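S-layer domain-containing protein (Ruminiclostridium thermocellum ATCC 27405, PDB 4QVS) is of unknown function but may bind carbohydrate through a concanavalin A-like lectin/glucanase fold at the cell surface. Local coordinates at the interface of chains A and B. Numbering follows the deposited sequence. Chains: chain A/B, S-layer domain-containing protein.

The interface of chains A and B. Residues chain A 84-85, 103-105; chain B 191-192, 195.
The ring of B:Tyr192 reaches into chain A with a different neighbour on each face. Methyl CG2 of A:Thr103 sits over the centre of one face, 3.7 Å from the ring centroid, in a CH-pi contact. The two side chains cross at about a right angle. On the opposite face lies CG of B:Pro191, from the ring's own chain. The backbone N of A:Gln85 lies at the edge, in the ring plane, and CB of A:Glu84 lies 3.9 Å from CE1 of B:Tyr192. The phenol OH of B:Tyr192 donates to carboxylate oxygen OE2 of A:Glu105 at 2.5 Å, on the syn lone pair. The carboxylate is turned 43° from the ring. A:Thr103 OG1 also donates to OE2 of A:Glu105, at 2.8 Å, but from above the carboxylate plane. These two donors would steady the carboxylate and probably favour its charged form. A:Glu105 bends at chi2 (-64°), which turns its carboxylate toward the phenol. The extended chain of A:Glu84 passes B:Pro191; CD of A:Glu84 is 4.0 Å from CG of B:Pro191. B:Ser195 OG, opposite its backbone N (chi1 169°), donates to the backbone O of A:Glu84 at 2.7 Å, in the carbonyl plane. The patch thus anchors the 191-195 loop segment of chain B on chain A, and two-fold symmetry repeats it with the chains exchanged. It may stabilise a dimer, although the structure alone does not show that this pairing is biological.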
loop_
_atom_site.group_PDB
_atom_site.type_symbol
_atom_site.label_atom_id
_atom_site.label_comp_id
_atom_site.label_asym_id
_atom_site.label_seq_id
_atom_site.Cartn_x
_atom_site.Cartn_y
_atom_site.Cartn_z
ATOM N N GLU A 84 9.333 11.305 6.327
ATOM C CA GLU A 84 10.203 10.465 7.119
ATOM C C GLU A 84 10.118 10.921 8.581
ATOM O O GLU A 84 10.499 12.049 8.913
ATOM C CB GLU A 84 11.626 10.470 6.525
ATOM C CG GLU A 84 11.629 9.913 5.095
ATOM C CD GLU A 84 13.009 9.679 4.503
ATOM O OE1 GLU A 84 13.943 10.507 4.655
ATOM O OE2 GLU A 84 13.152 8.640 3.839
ATOM N N GLN A 85 9.585 10.042 9.433
ATOM C CA GLN A 85 9.348 10.331 10.869
ATOM C C GLN A 85 9.352 9.059 11.722
ATOM O O GLN A 85 8.768 8.043 11.307
ATOM C CB GLN A 85 7.949 10.971 11.049
ATOM C CG GLN A 85 7.754 12.396 10.572
ATOM C CD GLN A 85 6.270 12.702 10.316
ATOM O OE1 GLN A 85 5.637 13.511 11.005
ATOM N NE2 GLN A 85 5.712 12.029 9.333
ATOM N N THR A 103 8.969 3.285 11.559
ATOM C CA THR A 103 8.981 4.580 10.976
ATOM C C THR A 103 7.915 4.752 9.868
ATOM O O THR A 103 7.496 3.785 9.213
ATOM C CB THR A 103 10.334 4.835 10.354
ATOM O OG1 THR A 103 10.609 3.797 9.431
ATOM C CG2 THR A 103 11.480 4.817 11.442
ATOM N N ALA A 104 7.489 5.999 9.733
ATOM C CA ALA A 104 6.686 6.468 8.633
ATOM C C ALA A 104 7.693 6.782 7.531
ATOM O O ALA A 104 8.810 7.264 7.814
ATOM C CB ALA A 104 5.929 7.716 9.038
ATOM N N GLU A 105 7.331 6.470 6.288
ATOM C CA GLU A 105 8.226 6.672 5.153
ATOM C C GLU A 105 7.863 7.865 4.252
ATOM O O GLU A 105 6.876 8.576 4.500
ATOM C CB GLU A 105 8.320 5.357 4.371
ATOM C CG GLU A 105 8.835 4.208 5.237
ATOM C CD GLU A 105 10.262 4.443 5.703
ATOM O OE1 GLU A 105 11.187 4.209 4.905
ATOM O OE2 GLU A 105 10.460 4.824 6.876
ATOM N N PRO B 191 17.778 9.493 8.454
ATOM C CA PRO B 191 16.919 10.673 8.302
ATOM C C PRO B 191 15.886 10.808 9.424
ATOM O O PRO B 191 15.215 11.830 9.538
ATOM C CB PRO B 191 16.213 10.408 6.968
ATOM C CG PRO B 191 16.070 8.919 6.939
ATOM C CD PRO B 191 17.293 8.358 7.649
ATOM N N TYR B 192 15.799 9.806 10.278
ATOM C CA TYR B 192 14.817 9.819 11.359
ATOM C C TYR B 192 15.333 10.471 12.640
ATOM O O TYR B 192 14.544 10.833 13.518
ATOM C CB TYR B 192 14.336 8.397 11.632
ATOM C CG TYR B 192 13.976 7.621 10.385
ATOM C CD1 TYR B 192 12.846 7.955 9.632
ATOM C CD2 TYR B 192 14.745 6.539 9.961
ATOM C CE1 TYR B 192 12.494 7.222 8.502
ATOM C CE2 TYR B 192 14.408 5.817 8.812
ATOM C CZ TYR B 192 13.275 6.155 8.100
ATOM O OH TYR B 192 12.924 5.443 6.970
ATOM N N SER B 195 13.887 13.820 13.581
ATOM C CA SER B 195 12.585 14.028 12.974
ATOM C C SER B 195 11.593 13.670 14.092
ATOM O O SER B 195 11.852 12.748 14.889
ATOM C CB SER B 195 12.394 13.145 11.741
ATOM O OG SER B 195 11.033 13.186 11.332
#